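PDB 5Z9J: putative P450-like enzyme, which binds heme b and is probably a bacterial cytochrome P450 monooxygenase of secondary metabolism. Local coordinates for residues Val126-Ile138 and Leu234-Ala247. Numbering follows the deposited sequence.
With HEM (protoporphyrin IX containing Fe), chain E.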
ATOM      1  N   VAL A 126      -4.873  10.953 -11.145  1.00 28.20           N
ATOM      2  CA  VAL A 126      -5.074   9.662 -10.482  1.00 27.73           C
ATOM      3  C   VAL A 126      -5.920   8.746 -11.373  1.00 29.18           C
ATOM      4  O   VAL A 126      -5.533   7.621 -11.761  1.00 30.18           O
ATOM      5  CB  VAL A 126      -5.765   9.835  -9.097  1.00 25.30           C
ATOM      6  CG1 VAL A 126      -5.986   8.496  -8.460  1.00 24.08           C
ATOM      7  CG2 VAL A 126      -4.896  10.707  -8.189  1.00 23.35           C
ATOM      8  N   ALA A 127      -7.089   9.225 -11.736  1.00 28.69           N
ATOM      9  CA  ALA A 127      -7.998   8.363 -12.503  1.00 27.09           C
ATOM     10  C   ALA A 127      -7.448   8.035 -13.901  1.00 28.62           C
ATOM     11  O   ALA A 127      -7.699   6.957 -14.439  1.00 29.95           O
ATOM     12  CB  ALA A 127      -9.357   9.004 -12.617  1.00 27.15           C
ATOM     13  N   GLU A 128      -6.744   8.970 -14.526  1.00 28.83           N
ATOM     14  CA  GLU A 128      -6.278   8.746 -15.890  1.00 29.74           C
ATOM     15  C   GLU A 128      -4.929   8.024 -15.921  1.00 29.12           C
ATOM     16  O   GLU A 128      -4.559   7.425 -16.911  1.00 32.02           O
ATOM     17  CB  GLU A 128      -6.129  10.066 -16.657  1.00 30.11           C
ATOM     18  CG  GLU A 128      -7.348  10.917 -16.720  1.00 31.66           C
ATOM     19  CD  GLU A 128      -8.441  10.360 -17.617  1.00 36.47           C
ATOM     20  OE1 GLU A 128      -8.153   9.718 -18.654  1.00 37.87           O
ATOM     21  OE2 GLU A 128      -9.606  10.583 -17.248  1.00 40.91           O
ATOM     22  N   PHE A 129      -4.139   8.161 -14.865  1.00 29.05           N
ATOM     23  CA  PHE A 129      -2.765   7.725 -15.000  1.00 24.17           C
ATOM     24  C   PHE A 129      -2.276   6.972 -13.807  1.00 25.09           C
ATOM     25  O   PHE A 129      -1.834   5.829 -13.953  1.00 23.05           O
ATOM     26  CB  PHE A 129      -1.867   8.929 -15.264  1.00 24.49           C
ATOM     27  CG  PHE A 129      -0.430   8.577 -15.499  1.00 26.87           C
ATOM     28  CD1 PHE A 129      -0.055   7.889 -16.645  1.00 26.71           C
ATOM     29  CD2 PHE A 129       0.548   8.943 -14.596  1.00 23.95           C
ATOM     30  CE1 PHE A 129       1.269   7.560 -16.892  1.00 25.34           C
ATOM     31  CE2 PHE A 129       1.878   8.621 -14.834  1.00 25.18           C
ATOM     32  CZ  PHE A 129       2.235   7.916 -15.996  1.00 25.85           C
ATOM     33  N   ALA A 130      -2.311   7.619 -12.632  1.00 22.58           N
ATOM     34  CA  ALA A 130      -1.624   7.062 -11.519  1.00 21.79           C
ATOM     35  C   ALA A 130      -2.248   5.776 -11.020  1.00 22.36           C
ATOM     36  O   ALA A 130      -1.487   4.909 -10.557  1.00 23.66           O
ATOM     37  CB  ALA A 130      -1.526   8.110 -10.347  1.00 21.48           C
ATOM     38  N   ALA A 131      -3.579   5.628 -11.080  1.00 23.09           N
ATOM     39  CA  ALA A 131      -4.216   4.383 -10.636  1.00 24.66           C
ATOM     40  C   ALA A 131      -4.167   3.308 -11.682  1.00 26.37           C
ATOM     41  O   ALA A 131      -3.842   2.164 -11.338  1.00 27.33           O
ATOM     42  CB  ALA A 131      -5.678   4.582 -10.236  1.00 21.73           C
ATOM     43  N   PRO A 132      -4.499   3.632 -12.946  1.00 26.89           N
ATOM     44  CA  PRO A 132      -4.437   2.519 -13.884  1.00 26.62           C
ATOM     45  C   PRO A 132      -3.083   1.831 -14.052  1.00 25.97           C
ATOM     46  O   PRO A 132      -3.112   0.595 -14.317  1.00 27.95           O
ATOM     47  CB  PRO A 132      -4.827   3.177 -15.211  1.00 30.48           C
ATOM     48  CG  PRO A 132      -5.571   4.349 -14.863  1.00 29.99           C
ATOM     49  CD  PRO A 132      -5.146   4.808 -13.553  1.00 28.10           C
ATOM     50  N   LEU A 133      -1.968   2.558 -13.936  1.00 26.93           N
ATOM     51  CA  LEU A 133      -0.640   2.003 -14.225  1.00 27.41           C
ATOM     52  C   LEU A 133      -0.254   0.831 -13.290  1.00 22.97           C
ATOM     53  O   LEU A 133      -0.040  -0.288 -13.792  1.00 24.47           O
ATOM     54  CB  LEU A 133       0.443   3.108 -14.208  1.00 23.23           C
ATOM     55  CG  LEU A 133       1.879   2.575 -14.265  1.00 23.74           C
ATOM     56  CD1 LEU A 133       2.129   1.856 -15.634  1.00 30.38           C
ATOM     57  CD2 LEU A 133       2.895   3.675 -14.079  1.00 23.50           C
ATOM     58  N   PRO A 134      -0.257   1.027 -11.945  1.00 26.05           N
ATOM     59  CA  PRO A 134       0.080  -0.098 -11.053  1.00 21.85           C
ATOM     60  C   PRO A 134      -0.933  -1.225 -11.114  1.00 22.19           C
ATOM     61  O   PRO A 134      -0.565  -2.372 -10.925  1.00 24.51           O
ATOM     62  CB  PRO A 134       0.062   0.541  -9.670  1.00 23.61           C
ATOM     63  CG  PRO A 134      -0.718   1.801  -9.837  1.00 23.90           C
ATOM     64  CD  PRO A 134      -0.515   2.260 -11.178  1.00 21.40           C
ATOM     65  N   LEU A 135      -2.182  -0.905 -11.388  1.00 22.28           N
ATOM     66  CA  LEU A 135      -3.179  -1.931 -11.576  1.00 25.94           C
ATOM     67  C   LEU A 135      -2.839  -2.785 -12.812  1.00 27.54           C
ATOM     68  O   LEU A 135      -2.914  -4.015 -12.784  1.00 30.28           O
ATOM     69  CB  LEU A 135      -4.576  -1.329 -11.723  1.00 26.36           C
ATOM     70  CG  LEU A 135      -5.582  -2.488 -11.960  1.00 23.99           C
ATOM     71  CD1 LEU A 135      -5.495  -3.487 -10.787  1.00 23.59           C
ATOM     72  CD2 LEU A 135      -6.991  -2.049 -12.201  1.00 24.46           C
ATOM     73  N   ILE A 136      -2.523  -2.128 -13.914  1.00 26.17           N
ATOM     74  CA  ILE A 136      -2.172  -2.830 -15.135  1.00 28.04           C
ATOM     75  C   ILE A 136      -0.919  -3.719 -14.962  1.00 29.57           C
ATOM     76  O   ILE A 136      -0.894  -4.875 -15.426  1.00 27.15           O
ATOM     77  CB  ILE A 136      -1.975  -1.862 -16.300  1.00 28.34           C
ATOM     78  CG1 ILE A 136      -3.318  -1.250 -16.707  1.00 26.57           C
ATOM     79  CG2 ILE A 136      -1.380  -2.578 -17.522  1.00 30.64           C
ATOM     80  CD1 ILE A 136      -3.192  -0.109 -17.721  1.00 27.04           C
ATOM     81  N   MET A 137       0.090  -3.185 -14.288  1.00 25.28           N
ATOM     82  CA  MET A 137       1.352  -3.883 -14.046  1.00 25.65           C
ATOM     83  C   MET A 137       1.157  -5.152 -13.266  1.00 28.17           C
ATOM     84  O   MET A 137       1.822  -6.162 -13.536  1.00 29.78           O
ATOM     85  CB  MET A 137       2.348  -2.983 -13.299  1.00 27.69           C
ATOM     86  CG  MET A 137       2.938  -1.857 -14.132  1.00 27.40           C
ATOM     87  SD  MET A 137       3.905  -2.414 -15.562  1.00 34.59           S
ATOM     88  CE  MET A 137       5.357  -3.140 -14.811  1.00 27.16           C
ATOM     89  N   ILE A 138       0.317  -5.095 -12.237  1.00 24.90           N
ATOM     90  CA  ILE A 138       0.097  -6.269 -11.421  1.00 25.10           C
ATOM     91  C   ILE A 138      -0.777  -7.255 -12.189  1.00 27.32           C
ATOM     92  O   ILE A 138      -0.585  -8.428 -12.090  1.00 27.95           O
ATOM     93  CB  ILE A 138      -0.545  -5.953 -10.086  1.00 23.98           C
ATOM     94  CG1 ILE A 138       0.381  -4.990  -9.288  1.00 30.65           C
ATOM     95  CG2 ILE A 138      -0.640  -7.204  -9.257  1.00 24.36           C
ATOM     96  CD1 ILE A 138      -0.245  -4.540  -7.989  1.00 30.79           C
ATOM     97  N   LEU A 234      -1.472  -9.207  -3.428  1.00 26.17           N
ATOM     98  CA  LEU A 234      -0.643  -8.447  -4.352  1.00 25.90           C
ATOM     99  C   LEU A 234      -1.439  -7.277  -4.955  1.00 24.71           C
ATOM    100  O   LEU A 234      -0.990  -6.120  -4.905  1.00 22.18           O
ATOM    101  CB  LEU A 234      -0.078  -9.357  -5.452  1.00 27.59           C
ATOM    102  CG  LEU A 234       0.918 -10.318  -4.787  1.00 29.89           C
ATOM    103  CD1 LEU A 234       1.417 -11.359  -5.698  1.00 31.70           C
ATOM    104  CD2 LEU A 234       2.107  -9.501  -4.182  1.00 29.70           C
ATOM    105  N   LEU A 235      -2.647  -7.560  -5.427  1.00 20.69           N
ATOM    106  CA  LEU A 235      -3.523  -6.509  -5.980  1.00 21.97           C
ATOM    107  C   LEU A 235      -3.782  -5.413  -4.975  1.00 23.49           C
ATOM    108  O   LEU A 235      -3.553  -4.218  -5.282  1.00 24.50           O
ATOM    109  CB  LEU A 235      -4.855  -7.072  -6.380  1.00 20.98           C
ATOM    110  CG  LEU A 235      -4.689  -7.934  -7.638  1.00 24.54           C
ATOM    111  CD1 LEU A 235      -5.994  -8.643  -7.832  1.00 25.43           C
ATOM    112  CD2 LEU A 235      -4.357  -7.041  -8.847  1.00 21.51           C
ATOM    113  N   VAL A 236      -4.273  -5.802  -3.805  1.00 22.16           N
ATOM    114  CA  VAL A 236      -4.703  -4.780  -2.846  1.00 21.91           C
ATOM    115  C   VAL A 236      -3.519  -4.018  -2.371  1.00 21.79           C
ATOM    116  O   VAL A 236      -3.636  -2.802  -2.183  1.00 25.34           O
ATOM    117  CB  VAL A 236      -5.447  -5.364  -1.631  1.00 21.84           C
ATOM    118  CG1 VAL A 236      -5.530  -4.354  -0.442  1.00 43.88           C
ATOM    119  CG2 VAL A 236      -6.801  -5.823  -2.033  1.00 21.44           C
ATOM    120  N   ASN A 237      -2.394  -4.702  -2.161  1.00 22.55           N
ATOM    121  CA  ASN A 237      -1.237  -3.982  -1.590  1.00 25.51           C
ATOM    122  C   ASN A 237      -0.440  -3.132  -2.544  1.00 24.94           C
ATOM    123  O   ASN A 237       0.321  -2.226  -2.120  1.00 23.71           O
ATOM    124  CB  ASN A 237      -0.295  -4.948  -0.857  1.00 27.44           C
ATOM    125  CG  ASN A 237      -0.772  -5.226   0.582  1.00 28.06           C
ATOM    126  OD1 ASN A 237      -1.964  -5.083   0.899  1.00 25.99           O
ATOM    127  ND2 ASN A 237       0.159  -5.598   1.456  1.00 30.30           N
ATOM    128  N   GLY A 238      -0.555  -3.484  -3.814  1.00 24.99           N
ATOM    129  CA  GLY A 238       0.227  -2.872  -4.850  1.00 24.91           C
ATOM    130  C   GLY A 238      -0.487  -1.889  -5.749  1.00 22.41           C
ATOM    131  O   GLY A 238       0.163  -1.315  -6.602  1.00 23.19           O
ATOM    132  N   HIS A 239      -1.792  -1.707  -5.588  1.00 18.97           N
ATOM    133  CA  HIS A 239      -2.526  -0.852  -6.511  1.00 19.11           C
ATOM    134  C   HIS A 239      -2.576   0.616  -6.074  1.00 21.64           C
ATOM    135  O   HIS A 239      -1.818   1.438  -6.553  1.00 23.04           O
ATOM    136  CB  HIS A 239      -3.944  -1.384  -6.668  1.00 22.26           C
ATOM    137  CG  HIS A 239      -4.785  -0.598  -7.622  1.00 24.57           C
ATOM    138  ND1 HIS A 239      -6.161  -0.678  -7.639  1.00 23.98           N
ATOM    139  CD2 HIS A 239      -4.447   0.288  -8.589  1.00 24.94           C
ATOM    140  CE1 HIS A 239      -6.633   0.127  -8.571  1.00 25.23           C
ATOM    141  NE2 HIS A 239      -5.613   0.725  -9.158  1.00 25.21           N
ATOM    142  N   LEU A 240      -3.431   0.914  -5.119  1.00 21.98           N
ATOM    143  CA  LEU A 240      -3.715   2.291  -4.755  1.00 23.39           C
ATOM    144  C   LEU A 240      -2.563   2.891  -3.926  1.00 23.54           C
ATOM    145  O   LEU A 240      -2.411   4.097  -3.879  1.00 23.28           O
ATOM    146  CB  LEU A 240      -5.045   2.389  -3.974  1.00 25.15           C
ATOM    147  CG  LEU A 240      -6.304   2.777  -4.768  1.00 29.67           C
ATOM    148  CD1 LEU A 240      -6.322   2.059  -6.055  1.00 31.69           C
ATOM    149  CD2 LEU A 240      -7.594   2.440  -4.043  1.00 30.35           C
ATOM    150  N   THR A 241      -1.757   2.045  -3.304  1.00 23.35           N
ATOM    151  CA  THR A 241      -0.561   2.515  -2.604  1.00 24.53           C
ATOM    152  C   THR A 241       0.376   3.189  -3.607  1.00 26.93           C
ATOM    153  O   THR A 241       0.923   4.275  -3.359  1.00 18.00           O
ATOM    154  CB  THR A 241       0.188   1.354  -1.890  1.00 24.35           C
ATOM    155  OG1 THR A 241       0.452   0.281  -2.792  1.00 21.85           O
ATOM    156  CG2 THR A 241      -0.669   0.843  -0.759  1.00 24.79           C
ATOM    157  N   THR A 242       0.560   2.508  -4.743  1.00 17.86           N
ATOM    158  CA  THR A 242       1.431   2.943  -5.792  1.00 21.14           C
ATOM    159  C   THR A 242       0.837   4.124  -6.545  1.00 22.53           C
ATOM    160  O   THR A 242       1.573   5.068  -6.905  1.00 24.39           O
ATOM    161  CB  THR A 242       1.742   1.832  -6.782  1.00 18.01           C
ATOM    162  OG1 THR A 242       2.287   0.692  -6.102  1.00 18.55           O
ATOM    163  CG2 THR A 242       2.781   2.305  -7.785  1.00 18.80           C
ATOM    164  N   ALA A 243      -0.482   4.097  -6.761  1.00 19.14           N
ATOM    165  CA  ALA A 243      -1.157   5.213  -7.426  1.00 19.36           C
ATOM    166  C   ALA A 243      -0.898   6.477  -6.602  1.00 20.30           C
ATOM    167  O   ALA A 243      -0.595   7.551  -7.146  1.00 18.64           O
ATOM    168  CB  ALA A 243      -2.613   4.965  -7.567  1.00 19.86           C
ATOM    169  N   MET A 244      -1.031   6.340  -5.294  1.00 22.60           N
ATOM    170  CA  MET A 244      -0.808   7.494  -4.409  1.00 24.00           C
ATOM    171  C   MET A 244       0.618   8.013  -4.357  1.00 26.11           C
ATOM    172  O   MET A 244       0.835   9.217  -4.262  1.00 28.90           O
ATOM    173  CB  MET A 244      -1.243   7.184  -2.968  1.00 23.22           C
ATOM    174  CG  MET A 244      -2.731   7.378  -2.769  1.00 24.13           C
ATOM    175  SD  MET A 244      -3.369   6.949  -1.121  1.00 34.22           S
ATOM    176  CE  MET A 244      -3.097   5.185  -1.083  1.00 37.93           C
ATOM    177  N   LEU A 245       1.596   7.112  -4.308  1.00 26.87           N
ATOM    178  CA  LEU A 245       2.965   7.521  -4.348  1.00 23.91           C
ATOM    179  C   LEU A 245       3.199   8.363  -5.609  1.00 25.94           C
ATOM    180  O   LEU A 245       3.871   9.381  -5.588  1.00 19.20           O
ATOM    181  CB  LEU A 245       3.884   6.317  -4.355  1.00 20.78           C
ATOM    182  CG  LEU A 245       5.355   6.694  -4.506  1.00 21.76           C
ATOM    183  CD1 LEU A 245       5.826   7.717  -3.378  1.00 20.17           C
ATOM    184  CD2 LEU A 245       6.233   5.492  -4.540  1.00 20.83           C
ATOM    185  N   ILE A 246       2.701   7.895  -6.755  1.00 18.62           N
ATOM    186  CA  ILE A 246       2.890   8.647  -7.987  1.00 18.87           C
ATOM    187  C   ILE A 246       2.175  10.008  -7.904  1.00 24.36           C
ATOM    188  O   ILE A 246       2.779  11.080  -8.111  1.00 26.63           O
ATOM    189  CB  ILE A 246       2.382   7.835  -9.283  1.00 18.76           C
ATOM    190  CG1 ILE A 246       3.269   6.589  -9.535  1.00 18.63           C
ATOM    191  CG2 ILE A 246       2.395   8.763 -10.491  1.00 19.15           C
ATOM    192  CD1 ILE A 246       2.618   5.479 -10.547  1.00 20.38           C
ATOM    193  N   ALA A 247       0.927  10.006  -7.483  1.00 22.95           N
ATOM    194  CA  ALA A 247       0.167  11.238  -7.463  1.00 19.69           C
ATOM    195  C   ALA A 247       0.644  12.191  -6.320  1.00 23.24           C
ATOM    196  O   ALA A 247       0.797  13.375  -6.543  1.00 24.46           O
ATOM    197  CB  ALA A 247      -1.283  10.926  -7.347  1.00 19.67           C
TER
HETATM  198  CHA HEM E 401       3.971  -4.957   2.642  1.00 22.04           C
HETATM  199  CHB HEM E 401       3.653  -0.265   1.695  1.00 23.75           C
HETATM  200  CHC HEM E 401       3.627  -1.323  -3.024  1.00 21.59           C
HETATM  201  CHD HEM E 401       2.969  -5.958  -2.059  1.00 20.05           C
HETATM  202  C1A HEM E 401       3.923  -3.599   2.864  1.00 21.94           C
HETATM  203  C2A HEM E 401       3.986  -2.885   4.142  1.00 24.23           C
HETATM  204  C3A HEM E 401       3.917  -1.578   3.877  1.00 22.40           C
HETATM  205  C4A HEM E 401       3.789  -1.424   2.419  1.00 23.31           C
HETATM  206  CMA HEM E 401       3.934  -0.445   4.911  1.00 21.77           C
HETATM  207  CAA HEM E 401       4.124  -3.514   5.544  1.00 26.63           C
HETATM  208  CBA HEM E 401       2.782  -4.063   6.045  1.00 27.48           C
HETATM  209  CGA HEM E 401       2.827  -4.419   7.536  1.00 28.39           C
HETATM  210  O1A HEM E 401       1.774  -4.733   8.145  1.00 30.29           O
HETATM  211  O2A HEM E 401       3.905  -4.434   8.157  1.00 26.05           O
HETATM  212  C1B HEM E 401       3.687  -0.147   0.334  1.00 24.78           C
HETATM  213  C2B HEM E 401       3.831   1.097  -0.375  1.00 24.88           C
HETATM  214  C3B HEM E 401       3.826   0.804  -1.680  1.00 23.64           C
HETATM  215  C4B HEM E 401       3.653  -0.633  -1.820  1.00 22.66           C
HETATM  216  CMB HEM E 401       3.968   2.450   0.346  1.00 26.32           C
HETATM  217  CAB HEM E 401       3.943   1.727  -2.898  1.00 23.84           C
HETATM  218  CBB HEM E 401       4.141   3.043  -2.813  1.00 22.73           C
HETATM  219  C1C HEM E 401       3.474  -2.685  -3.206  1.00 20.89           C
HETATM  220  C2C HEM E 401       3.426  -3.408  -4.502  1.00 19.68           C
HETATM  221  C3C HEM E 401       3.248  -4.687  -4.207  1.00 20.48           C
HETATM  222  C4C HEM E 401       3.155  -4.795  -2.773  1.00 20.47           C
HETATM  223  CMC HEM E 401       3.603  -2.728  -5.872  1.00 17.34           C
HETATM  224  CAC HEM E 401       3.093  -5.950  -5.089  1.00 21.94           C
HETATM  225  CBC HEM E 401       3.185  -5.954  -6.411  1.00 22.27           C
HETATM  226  C1D HEM E 401       3.137  -6.098  -0.720  1.00 20.42           C
HETATM  227  C2D HEM E 401       2.971  -7.335  -0.018  1.00 21.62           C
HETATM  228  C3D HEM E 401       3.306  -7.020   1.429  1.00 22.13           C
HETATM  229  C4D HEM E 401       3.630  -5.623   1.479  1.00 21.84           C
HETATM  230  CMD HEM E 401       2.544  -8.708  -0.594  1.00 20.75           C
HETATM  231  CAD HEM E 401       3.223  -8.003   2.602  1.00 23.93           C
HETATM  232  CBD HEM E 401       4.561  -8.668   2.845  1.00 24.83           C
HETATM  233  CGD HEM E 401       4.466  -9.460   4.137  1.00 25.86           C
HETATM  234  O1D HEM E 401       3.504  -9.278   4.920  1.00 26.13           O
HETATM  235  O2D HEM E 401       5.389 -10.272   4.404  1.00 26.76           O
HETATM  236  NA  HEM E 401       3.810  -2.665   1.872  1.00 23.92           N
HETATM  237  NB  HEM E 401       3.561  -1.187  -0.580  1.00 24.40           N
HETATM  238  NC  HEM E 401       3.283  -3.583  -2.222  1.00 22.44           N
HETATM  239  ND  HEM E 401       3.559  -5.102   0.181  1.00 24.53           N
HETATM  240 FE   HEM E 401       3.688  -3.193  -0.203  1.00 58.43          FE
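Ala131 and Ala243 bring the two backbones together, their CA atoms 4.5 Å apart, where helix 132-138 runs roughly antiparallel to 240-247 at 141°. With only methyls between the chains, the CA-H of Ala243 meets Ala130 O at 3.2 Å. One turn before Ala243, the His239 imidazole, its CG anti to the backbone N (chi1 -179°), packs against Leu135, whose CB sits over one ring face, 3.8 Å from the centroid, while Ala131 O is at the ring edge and takes a weak, bent bond from NE2 (126°). Pro134 wedges in beside it, CG against His239 O and CB 3.6 Å from Thr242 CB. Thr242 CG2 lies 3.7 Å from Pro134 CB, and its OG1 bonds Gly238 O (3.0 Å), where the long central helix of the P450 fold is interrupted beside the heme; an alanine here would probably leave that carbonyl without its hydroxyl partner and, lacking CG2, open a gap against the proline ring. Ile138 CD1 lies so close over Gly238 that a CB there would clash.

Toward the other end contacts are mostly longer and purely apolar. Ile246 packs CG2 on Ala130 CB and CD1 on Leu133 CD2, but reaches Phe129 CE2 only at 4.4 Å, through CG2. Val126, itself partly exposed, touches Ala247 CB through CG2. Helix 96-116 flanks Phe129 and Leu133, helix 147-163 borders His239 and Leu235, and helix 350-367 packs on Phe129 and Thr242.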